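Local coordinates for protein angiotensin-converting enzyme (PDB 6S1Y) that probably acts as a zinc-dependent peptidase that trims short peptides in the mosquito Anopheles gambiae, in the manner of angiotensin-converting enzymes, at residues A[137-141]-A[346-350]; A[288-292]-A[351-355]; A[324-329]-A[341-345]; A[360-365]-A[383-388]. All coordinates share one frame. Numbering follows the deposited sequence.

Contact 1: A[137-141]-A[346-350]; sequences PELTE and RVNMR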
# COMPACT_ATOMS: atom_id res chain seq x y z
N PRO A 137 -10.55 -0.51 -15.93
CA PRO A 137 -9.28 -1.14 -16.27
C PRO A 137 -8.48 -0.55 -17.44
O PRO A 137 -7.32 -0.95 -17.61
CB PRO A 137 -9.72 -2.56 -16.64
CG PRO A 137 -11.07 -2.31 -17.38
CD PRO A 137 -11.67 -1.07 -16.71
N GLU A 138 -9.05 0.36 -18.22
CA GLU A 138 -8.44 0.68 -19.51
C GLU A 138 -7.04 1.28 -19.35
O GLU A 138 -6.08 0.81 -19.97
CB GLU A 138 -9.34 1.60 -20.32
CG GLU A 138 -10.59 0.92 -20.87
CD GLU A 138 -11.69 0.77 -19.82
OE1 GLU A 138 -11.61 1.47 -18.77
OE2 GLU A 138 -12.62 -0.03 -20.05
N LEU A 139 -6.89 2.34 -18.55
CA LEU A 139 -5.59 3.01 -18.50
C LEU A 139 -4.55 2.13 -17.81
O LEU A 139 -3.40 2.05 -18.25
CB LEU A 139 -5.72 4.37 -17.80
CG LEU A 139 -5.83 5.56 -18.75
CD1 LEU A 139 -7.08 5.49 -19.61
CD2 LEU A 139 -5.79 6.87 -17.96
N THR A 140 -4.93 1.45 -16.73
CA THR A 140 -4.03 0.51 -16.08
C THR A 140 -3.45 -0.49 -17.08
O THR A 140 -2.25 -0.84 -17.01
CB THR A 140 -4.77 -0.21 -14.96
OG1 THR A 140 -5.01 0.72 -13.90
CG2 THR A 140 -3.96 -1.42 -14.45
N GLU A 141 -4.25 -0.95 -18.02
CA GLU A 141 -3.82 -2.03 -18.91
C GLU A 141 -3.09 -1.47 -20.12
O GLU A 141 -2.20 -2.13 -20.65
CB GLU A 141 -5.04 -2.89 -19.32
CG GLU A 141 -5.38 -3.93 -18.20
CD GLU A 141 -6.71 -4.70 -18.37
OE1 GLU A 141 -7.14 -5.33 -17.37
OE2 GLU A 141 -7.32 -4.68 -19.47
N ARG A 346 -9.32 -7.99 -12.19
CA ARG A 346 -9.08 -8.47 -13.54
C ARG A 346 -8.22 -9.72 -13.47
O ARG A 346 -7.58 -10.00 -12.45
CB ARG A 346 -8.40 -7.39 -14.39
CG ARG A 346 -9.24 -6.11 -14.46
CD ARG A 346 -10.33 -6.25 -15.49
NE ARG A 346 -9.77 -6.13 -16.83
CZ ARG A 346 -10.46 -6.25 -17.96
NH1 ARG A 346 -11.76 -6.51 -17.92
NH2 ARG A 346 -9.85 -6.13 -19.13
N VAL A 347 -8.23 -10.51 -14.53
CA VAL A 347 -7.61 -11.83 -14.52
C VAL A 347 -6.19 -11.65 -15.07
O VAL A 347 -5.95 -11.74 -16.28
CB VAL A 347 -8.41 -12.86 -15.33
CG1 VAL A 347 -7.66 -14.19 -15.37
CG2 VAL A 347 -9.80 -13.08 -14.72
N ASN A 348 -5.25 -11.38 -14.16
CA ASN A 348 -3.83 -11.37 -14.48
C ASN A 348 -3.05 -11.56 -13.19
O ASN A 348 -3.60 -11.53 -12.09
CB ASN A 348 -3.41 -10.08 -15.21
CG ASN A 348 -3.68 -8.83 -14.38
OD1 ASN A 348 -3.10 -8.64 -13.32
ND2 ASN A 348 -4.56 -7.99 -14.88
N MET A 349 -1.73 -11.75 -13.34
CA MET A 349 -0.90 -12.09 -12.19
C MET A 349 -0.79 -10.93 -11.21
O MET A 349 -0.89 -11.12 -9.99
CB MET A 349 0.50 -12.50 -12.66
CG MET A 349 1.41 -12.96 -11.54
SD MET A 349 2.99 -13.65 -12.10
CE MET A 349 3.83 -12.18 -12.66
N ARG A 350 -0.57 -9.71 -11.71
CA ARG A 350 -0.55 -8.53 -10.85
C ARG A 350 -1.76 -8.51 -9.92
O ARG A 350 -1.63 -8.43 -8.70
CB ARG A 350 -0.49 -7.28 -11.74
CG ARG A 350 -0.27 -5.95 -11.03
CD ARG A 350 -0.13 -4.83 -12.05
NE ARG A 350 -1.37 -4.59 -12.80
CZ ARG A 350 -1.65 -5.07 -14.01
NH1 ARG A 350 -2.83 -4.77 -14.57
NH2 ARG A 350 -0.77 -5.83 -14.68
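A bidentate salt bridge ties helix 135-145 to the loop that leads into helix 349-368, near the protein surface. N348, in the N-cap position of helix 349-368, accepts the amide of E351 with OD1 and has little contact here. P137, which follows a cis peptide bond, sits at 7.8 Å CA to CA from R346, and its CB lies 3.6 Å from R346 NE, over one face of the guanidinium. Its carbonyl takes the amide of E141 (E141 N to P137 O 3.1 Å), keeping the glutamate one turn further on, on the same side of the helix. T140 packs its methyl against the second arginine, CG2 lying 3.5 Å from R350 NH1, while its hydroxyl turns back to L135 O. E141 supplies the charge: its carboxylate meets R346 near the guanidinium plane, with R346 NE to E141 OE1 at 2.8 Å (angle at hydrogen 166°) and R346 NH2 to E141 OE2 at 2.9 Å (151°).

Contact 2: A[288-292]-A[351-355]; sequences KMFQM and EFFVV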
# COMPACT_ATOMS: atom_id res chain seq x y z
N LYS A 288 -12.63 -17.46 -8.59
CA LYS A 288 -11.60 -18.48 -8.47
C LYS A 288 -10.35 -17.90 -7.80
O LYS A 288 -9.74 -18.55 -6.95
CB LYS A 288 -11.28 -19.06 -9.85
CG LYS A 288 -10.16 -20.09 -9.90
CD LYS A 288 -10.47 -21.36 -9.11
CE LYS A 288 -9.50 -22.50 -9.48
NZ LYS A 288 -9.45 -23.57 -8.43
N MET A 289 -9.99 -16.66 -8.14
CA MET A 289 -8.77 -16.07 -7.59
C MET A 289 -8.88 -15.89 -6.08
O MET A 289 -7.93 -16.20 -5.34
CB MET A 289 -8.46 -14.73 -8.27
CG MET A 289 -8.00 -14.88 -9.71
SD MET A 289 -8.22 -13.38 -10.68
CE MET A 289 -6.90 -12.34 -10.02
N PHE A 290 -10.02 -15.40 -5.61
CA PHE A 290 -10.21 -15.26 -4.16
C PHE A 290 -10.33 -16.61 -3.47
O PHE A 290 -9.87 -16.77 -2.33
CB PHE A 290 -11.45 -14.40 -3.89
CG PHE A 290 -11.23 -12.93 -4.14
CD1 PHE A 290 -11.42 -12.39 -5.39
CD2 PHE A 290 -10.82 -12.10 -3.12
CE1 PHE A 290 -11.21 -11.05 -5.63
CE2 PHE A 290 -10.60 -10.76 -3.34
CZ PHE A 290 -10.81 -10.23 -4.61
N GLN A 291 -10.92 -17.60 -4.14
CA GLN A 291 -10.98 -18.94 -3.57
C GLN A 291 -9.59 -19.48 -3.32
O GLN A 291 -9.32 -20.06 -2.27
CB GLN A 291 -11.76 -19.86 -4.52
CG GLN A 291 -13.27 -19.72 -4.38
CD GLN A 291 -14.05 -20.41 -5.49
OE1 GLN A 291 -13.58 -20.56 -6.62
NE2 GLN A 291 -15.27 -20.83 -5.16
N MET A 292 -8.66 -19.26 -4.25
CA MET A 292 -7.30 -19.74 -4.03
C MET A 292 -6.59 -18.99 -2.91
O MET A 292 -5.79 -19.59 -2.18
CB MET A 292 -6.51 -19.64 -5.32
CG MET A 292 -6.96 -20.72 -6.29
SD MET A 292 -6.16 -20.54 -7.87
CE MET A 292 -4.49 -21.00 -7.41
N GLU A 351 -2.96 -8.62 -10.49
CA GLU A 351 -4.18 -8.59 -9.70
C GLU A 351 -4.27 -9.79 -8.75
O GLU A 351 -4.82 -9.68 -7.65
CB GLU A 351 -5.40 -8.55 -10.63
CG GLU A 351 -5.60 -7.25 -11.41
CD GLU A 351 -6.48 -6.23 -10.67
OE1 GLU A 351 -6.59 -5.08 -11.14
OE2 GLU A 351 -7.05 -6.58 -9.62
N PHE A 352 -3.74 -10.94 -9.15
CA PHE A 352 -3.68 -12.08 -8.25
C PHE A 352 -2.96 -11.73 -6.95
O PHE A 352 -3.38 -12.16 -5.88
CB PHE A 352 -2.98 -13.26 -8.94
CG PHE A 352 -3.31 -14.61 -8.36
CD1 PHE A 352 -4.55 -14.89 -7.81
CD2 PHE A 352 -2.36 -15.62 -8.40
CE1 PHE A 352 -4.85 -16.16 -7.30
CE2 PHE A 352 -2.65 -16.90 -7.88
CZ PHE A 352 -3.90 -17.16 -7.34
N PHE A 353 -1.85 -10.96 -7.03
CA PHE A 353 -1.15 -10.52 -5.82
C PHE A 353 -1.96 -9.49 -5.05
O PHE A 353 -1.94 -9.48 -3.82
CB PHE A 353 0.24 -9.94 -6.16
CG PHE A 353 1.18 -10.96 -6.72
CD1 PHE A 353 1.36 -12.18 -6.08
CD2 PHE A 353 1.82 -10.74 -7.93
CE1 PHE A 353 2.18 -13.15 -6.62
CE2 PHE A 353 2.64 -11.70 -8.48
CZ PHE A 353 2.83 -12.91 -7.83
N VAL A 354 -2.65 -8.57 -5.75
CA VAL A 354 -3.53 -7.65 -5.04
C VAL A 354 -4.57 -8.43 -4.24
O VAL A 354 -4.85 -8.12 -3.08
CB VAL A 354 -4.19 -6.66 -6.01
CG1 VAL A 354 -5.25 -5.86 -5.29
CG2 VAL A 354 -3.14 -5.71 -6.63
N VAL A 355 -5.13 -9.49 -4.84
CA VAL A 355 -6.10 -10.34 -4.14
C VAL A 355 -5.53 -10.75 -2.79
O VAL A 355 -6.16 -10.55 -1.74
CB VAL A 355 -6.48 -11.55 -5.00
CG1 VAL A 355 -7.23 -12.60 -4.20
CG2 VAL A 355 -7.34 -11.09 -6.19
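Two helices, 286-299 and 349-368, cross here in a buried, apolar helix-helix packing; the second is the helix that further along carries the zinc-binding HExxH sequence. Over the short segments the axes come within 9.7 Å at a signed angle of -49°; no hydrogen bond passes between the two segments, and the contact is van der Waals packing. E351 touches only lightly: M289 CE lies 3.9 Å from E351 C and 4.1 Å from E351 CB, while OE2 of its carboxylate is hydrogen-bonded to Q343. At F352 the same methyl approaches the main chain, with M289 CE 3.6 Å from F352 N, and the ring reaches across to helix 286-299. M289 CG is 3.9 Å from F352 CD1, and M292 CE lies 3.9 Å from F352 CZ near the ring plane; M292 SD, 5.3 Å from the ring centroid and 66° off its normal, makes an oblique Met-aromatic contact. V355 follows one turn after E351 (V355 N to E351 O 2.8 Å), and its CA-to-CB bond points toward helix 286-299. The valine packs between M289 and F290: M289 CE is 4.1 Å from V355 CG2, and M289 O is 3.8 Å from V355 CG1. That methyl also makes a CH-pi contact, V355 CG1 standing 3.9 Å from the F290 ring centroid and only 16° off the ring normal.

Contact 3: A[324-329]-A[341-345]; sequences LVCHAS and IKQCT. With KSN ((2~{S})-2-[[(4~{S})-4-azanyl-5-oxidanyl-5-oxidanylidene-pentanoyl]amino]pentanedioic acid), chain H.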
# COMPACT_ATOMS: atom_id res chain seq x y z
N LEU A 324 -17.91 4.77 -8.80
CA LEU A 324 -17.44 4.14 -7.57
C LEU A 324 -15.94 4.30 -7.47
O LEU A 324 -15.27 4.62 -8.46
CB LEU A 324 -17.82 2.66 -7.51
CG LEU A 324 -16.95 1.75 -8.38
CD1 LEU A 324 -16.92 0.36 -7.76
CD2 LEU A 324 -17.46 1.72 -9.81
N VAL A 325 -15.44 4.08 -6.26
CA VAL A 325 -14.00 3.96 -6.03
C VAL A 325 -13.61 2.52 -6.38
O VAL A 325 -13.99 1.58 -5.68
CB VAL A 325 -13.63 4.28 -4.58
CG1 VAL A 325 -12.16 3.88 -4.29
CG2 VAL A 325 -13.88 5.75 -4.28
N CYS A 326 -12.86 2.36 -7.46
CA CYS A 326 -12.37 1.04 -7.83
C CYS A 326 -11.05 0.69 -7.15
O CYS A 326 -10.66 -0.49 -7.18
CB CYS A 326 -12.20 0.93 -9.35
SG CYS A 326 -13.60 0.10 -10.18
N HIS A 327 -10.37 1.65 -6.53
CA HIS A 327 -9.11 1.34 -5.87
C HIS A 327 -9.36 0.25 -4.82
O HIS A 327 -10.19 0.42 -3.93
CB HIS A 327 -8.51 2.58 -5.23
CG HIS A 327 -7.09 2.39 -4.84
ND1 HIS A 327 -6.04 2.69 -5.69
CD2 HIS A 327 -6.53 1.82 -3.74
CE1 HIS A 327 -4.90 2.38 -5.10
NE2 HIS A 327 -5.18 1.84 -3.92
N ALA A 328 -8.64 -0.86 -4.93
CA ALA A 328 -8.96 -2.03 -4.13
C ALA A 328 -8.87 -1.74 -2.65
O ALA A 328 -7.93 -1.10 -2.19
CB ALA A 328 -8.00 -3.18 -4.48
N SER A 329 -9.84 -2.25 -1.88
CA SER A 329 -9.82 -2.01 -0.44
C SER A 329 -10.44 -3.18 0.31
O SER A 329 -11.15 -4.00 -0.25
CB SER A 329 -10.55 -0.72 -0.08
OG SER A 329 -11.81 -0.68 -0.69
N ILE A 341 -14.33 -7.11 0.78
CA ILE A 341 -13.39 -6.55 -0.17
C ILE A 341 -14.18 -5.91 -1.29
O ILE A 341 -15.18 -6.47 -1.76
CB ILE A 341 -12.42 -7.63 -0.70
CG1 ILE A 341 -11.39 -7.95 0.39
CG2 ILE A 341 -11.77 -7.18 -2.01
CD1 ILE A 341 -10.46 -9.13 0.07
N LYS A 342 -13.72 -4.75 -1.73
CA LYS A 342 -14.24 -4.09 -2.93
C LYS A 342 -13.05 -3.96 -3.87
O LYS A 342 -12.11 -3.20 -3.61
CB LYS A 342 -14.84 -2.73 -2.58
CG LYS A 342 -15.35 -1.95 -3.78
CD LYS A 342 -16.31 -0.83 -3.36
CE LYS A 342 -15.70 0.11 -2.32
NZ LYS A 342 -14.69 1.03 -2.90
N GLN A 343 -13.07 -4.73 -4.95
CA GLN A 343 -11.96 -4.79 -5.88
C GLN A 343 -12.50 -4.96 -7.29
O GLN A 343 -13.34 -5.84 -7.54
CB GLN A 343 -11.01 -5.94 -5.54
CG GLN A 343 -9.75 -5.96 -6.41
CD GLN A 343 -8.70 -6.95 -5.92
OE1 GLN A 343 -8.70 -7.36 -4.76
NE2 GLN A 343 -7.80 -7.34 -6.82
N CYS A 344 -12.02 -4.13 -8.21
CA CYS A 344 -12.40 -4.25 -9.61
C CYS A 344 -11.42 -5.21 -10.30
O CYS A 344 -10.70 -4.88 -11.23
CB CYS A 344 -12.47 -2.87 -10.26
SG CYS A 344 -13.73 -1.80 -9.42
N THR A 345 -11.47 -6.44 -9.80
CA THR A 345 -10.55 -7.50 -10.18
C THR A 345 -10.53 -7.79 -11.67
O THR A 345 -11.56 -7.88 -12.33
CB THR A 345 -10.93 -8.78 -9.43
OG1 THR A 345 -11.19 -8.48 -8.05
CG2 THR A 345 -9.80 -9.81 -9.50
C10 KSN H . -7.74 2.25 1.81
C13 KSN H . -4.77 -1.11 0.60
C17 KSN H . -0.80 0.99 -4.16
C02 KSN H . -0.62 -0.28 -3.32
C03 KSN H . -1.69 -0.54 -2.25
C04 KSN H . -3.03 0.16 -2.43
C05 KSN H . -4.25 -0.78 -2.55
C07 KSN H . -5.32 -0.01 -0.33
C08 KSN H . -6.65 0.58 0.14
C09 KSN H . -6.52 1.38 1.44
N01 KSN H . 0.68 -0.26 -2.64
N06 KSN H . -5.35 -0.79 -1.57
O11 KSN H . -8.58 2.56 0.91
O12 KSN H . -7.91 2.69 3.00
O14 KSN H . -5.17 -2.30 0.43
O15 KSN H . -3.92 -0.87 1.48
O16 KSN H . -4.35 -1.48 -3.52
O18 KSN H . -1.53 0.91 -5.19
O19 KSN H . -0.27 2.10 -3.89
O HOH W 1 -9.57 -2.70 -7.78
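K342 answers to the opposite segment with both main-chain polar atoms and its ammonium group. Its carbonyl accepts the amide of S329 (S329 N to K342 O 3.0 Å, angle 156°), and its own amide donates back (K342 N to S329 O 3.1 Å, 160°). These reciprocal bonds make S329 and K342 an antiparallel hydrogen-bonded pair, and CA-H...O contacts flank them: A328 CA to K342 O and I341 CA to S329 O, each 3.4 Å. K342 NZ donates to V325 O at 2.9 Å and, weakly, to G41 O; S329 OG is engaged by W331 NE1. The pairing belongs to the two-stranded hairpin of 329-332 and 339-342 beside the active-site cleft, and the C326-C344 disulfide (SG to SG 2.1 Å, chi3 -81°) cross-links the segments leading into and out of it. Between disulfide and strand pair, a water donates to C326 O (2.5 Å) and accepts from C344 N (2.9 Å), serving groups that do not bond directly. Q343 NE2 goes to E351 OE2. A328 O, by contrast, is offered to the bound glutamyl dipeptide: KSN N06 donates to it at 2.7 Å (137°), while H327 NE2 comes within 3.1 Å of KSN C05.

Contact 4: A[360-365]-A[383-388]; sequences GHIQYY and FHEAVG. With ZN (zinc ion), chain G; KSN ((2~{S})-2-[[(4~{S})-4-azanyl-5-oxidanyl-5-oxidanylidene-pentanoyl]amino]pentanedioic acid), chain H.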
# COMPACT_ATOMS: atom_id res chain seq x y z
N GLY A 360 -5.18 -10.49 3.07
CA GLY A 360 -4.39 -10.38 4.29
C GLY A 360 -4.99 -9.39 5.27
O GLY A 360 -4.96 -9.61 6.48
N HIS A 361 -5.51 -8.27 4.75
CA HIS A 361 -6.28 -7.34 5.57
C HIS A 361 -7.48 -8.06 6.20
O HIS A 361 -7.70 -7.98 7.41
CB HIS A 361 -6.77 -6.14 4.73
CG HIS A 361 -5.72 -5.12 4.39
ND1 HIS A 361 -4.88 -4.55 5.32
CD2 HIS A 361 -5.43 -4.51 3.21
CE1 HIS A 361 -4.11 -3.66 4.74
NE2 HIS A 361 -4.41 -3.62 3.45
N ILE A 362 -8.26 -8.77 5.38
CA ILE A 362 -9.43 -9.48 5.88
C ILE A 362 -9.04 -10.45 6.99
O ILE A 362 -9.62 -10.44 8.08
CB ILE A 362 -10.15 -10.22 4.74
CG1 ILE A 362 -10.71 -9.24 3.71
CG2 ILE A 362 -11.28 -11.08 5.32
CD1 ILE A 362 -11.77 -8.32 4.23
N GLN A 363 -8.02 -11.28 6.74
CA GLN A 363 -7.59 -12.25 7.74
C GLN A 363 -7.20 -11.55 9.04
O GLN A 363 -7.47 -12.05 10.13
CB GLN A 363 -6.41 -13.06 7.21
CG GLN A 363 -5.92 -14.13 8.17
CD GLN A 363 -6.94 -15.23 8.40
OE1 GLN A 363 -7.05 -15.77 9.51
NE2 GLN A 363 -7.70 -15.58 7.35
N TYR A 364 -6.54 -10.40 8.94
CA TYR A 364 -6.18 -9.68 10.15
C TYR A 364 -7.44 -9.28 10.91
O TYR A 364 -7.56 -9.50 12.12
CB TYR A 364 -5.32 -8.48 9.79
CG TYR A 364 -4.27 -8.01 10.79
CD1 TYR A 364 -4.31 -8.36 12.13
CD2 TYR A 364 -3.23 -7.17 10.37
CE1 TYR A 364 -3.33 -7.89 13.04
CE2 TYR A 364 -2.25 -6.71 11.24
CZ TYR A 364 -2.30 -7.06 12.58
OH TYR A 364 -1.31 -6.57 13.41
N TYR A 365 -8.41 -8.71 10.18
CA TYR A 365 -9.71 -8.39 10.78
C TYR A 365 -10.26 -9.60 11.53
O TYR A 365 -10.64 -9.50 12.71
CB TYR A 365 -10.70 -7.94 9.69
CG TYR A 365 -10.35 -6.67 8.90
CD1 TYR A 365 -9.51 -5.69 9.41
CD2 TYR A 365 -10.88 -6.47 7.62
CE1 TYR A 365 -9.20 -4.56 8.68
CE2 TYR A 365 -10.59 -5.33 6.89
CZ TYR A 365 -9.75 -4.38 7.42
OH TYR A 365 -9.47 -3.26 6.67
N PHE A 383 2.10 -3.35 9.87
CA PHE A 383 1.70 -4.74 10.05
C PHE A 383 0.51 -5.09 9.17
O PHE A 383 0.46 -6.15 8.55
CB PHE A 383 1.35 -5.02 11.50
CG PHE A 383 2.53 -5.25 12.39
CD1 PHE A 383 3.52 -4.30 12.51
CD2 PHE A 383 2.61 -6.41 13.15
CE1 PHE A 383 4.59 -4.51 13.33
CE2 PHE A 383 3.67 -6.62 13.99
CZ PHE A 383 4.67 -5.67 14.09
N HIS A 384 -0.48 -4.19 9.09
CA HIS A 384 -1.68 -4.50 8.30
C HIS A 384 -1.35 -4.68 6.82
O HIS A 384 -1.88 -5.58 6.16
CB HIS A 384 -2.70 -3.39 8.45
CG HIS A 384 -4.02 -3.87 8.95
ND1 HIS A 384 -4.83 -4.69 8.20
CD2 HIS A 384 -4.65 -3.68 10.12
CE1 HIS A 384 -5.92 -4.97 8.88
NE2 HIS A 384 -5.84 -4.37 10.05
N GLU A 385 -0.47 -3.82 6.29
CA GLU A 385 -0.10 -3.92 4.88
C GLU A 385 0.81 -5.10 4.60
O GLU A 385 0.85 -5.59 3.47
CB GLU A 385 0.57 -2.61 4.44
CG GLU A 385 -0.26 -1.37 4.75
CD GLU A 385 -1.62 -1.44 4.09
OE1 GLU A 385 -1.75 -2.16 3.08
OE2 GLU A 385 -2.54 -0.79 4.60
N ALA A 386 1.51 -5.60 5.61
CA ALA A 386 2.47 -6.68 5.40
C ALA A 386 1.84 -8.06 5.25
O ALA A 386 2.42 -8.93 4.60
CB ALA A 386 3.47 -6.71 6.56
N VAL A 387 0.65 -8.28 5.82
CA VAL A 387 0.17 -9.65 6.02
C VAL A 387 0.00 -10.37 4.69
O VAL A 387 0.53 -11.46 4.48
CB VAL A 387 -1.15 -9.66 6.81
CG1 VAL A 387 -1.70 -11.08 6.84
CG2 VAL A 387 -0.95 -9.11 8.21
N GLY A 388 -0.82 -9.81 3.79
CA GLY A 388 -1.05 -10.46 2.52
C GLY A 388 0.21 -10.53 1.66
O GLY A 388 0.40 -11.48 0.90
ZN ZN G . -3.37 -2.58 2.09
C10 KSN H . -7.74 2.25 1.81
C13 KSN H . -4.77 -1.11 0.60
C17 KSN H . -0.80 0.99 -4.16
C02 KSN H . -0.62 -0.28 -3.32
C03 KSN H . -1.69 -0.54 -2.25
C04 KSN H . -3.03 0.16 -2.43
C05 KSN H . -4.25 -0.78 -2.55
C07 KSN H . -5.32 -0.01 -0.33
C08 KSN H . -6.65 0.58 0.14
C09 KSN H . -6.52 1.38 1.44
N01 KSN H . 0.68 -0.26 -2.64
N06 KSN H . -5.35 -0.79 -1.57
O11 KSN H . -8.58 2.56 0.91
O12 KSN H . -7.91 2.69 3.00
O14 KSN H . -5.17 -2.30 0.43
O15 KSN H . -3.92 -0.87 1.48
O16 KSN H . -4.35 -1.48 -3.52
O18 KSN H . -1.53 0.91 -5.19
O19 KSN H . -0.27 2.10 -3.89
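H384, Y364 and H361 lose the most surface where helix 349-368 crosses helix 381-395, with short-segment axes 7.9 Å apart at 117°. The H384 ring has Y364 CD2 over one face, 3.7 Å from H384 ND1, and Y365 CE1 lies 3.3 Å from H384 CE1, completing an aromatic cluster with H361. Y364 also leans on V387 (Y364 CD2 to V387 CG2 3.7 Å) and on F383 (Y364 OH to F383 CB 3.6 Å), while its hydroxyl is hydrogen-bonded to A379 N. The close crossing depends on G360: its CA is 3.6 Å from G388 N, and an ideal CB would stand 2.1 Å from that nitrogen, a clash. H361 bonds in two directions, ND1 donating to H384 ND1 (2.9 Å, 164°) and NE2 binding zinc at 2.0 Å. E385 OE1 binds the metal at 1.9 Å, and H357 completes the protein ligands of this gluzincin-type HExxH site. The dipeptide carboxylate adds KSN O15 at 1.9 Å and KSN O14 at 2.5 Å from ZN. Because H361 ND1 carries the proton in its bond to H384, NE2 is left to coordinate zinc, and the ligand carboxylate probably occupies the position where a substrate carbonyl or water would meet the metal.

From the N terminus, contact 1 opens first, at 137-141, and closes 205 residues later at 346-350, joining helix 135-145 to the start of helix 349-368. Within that span contact 2 opens at 288-292 but closes beyond it at 351-355, so the two cross; they touch where M289 CE lies 3.4 Å from R346 O. Contact 3, the short hairpin closure of 324-329 on 341-345, is enclosed by both loops and meets contact 2 through Q343 and E351. Contact 4 follows in series, bringing in helix 381-395; I341 CG1 and I362 CG1, 3.6 Å apart, link it to contact 3. Helix 349-368 runs through contacts 1, 2 and 4, while contacts 3 and 4 both reach KSN.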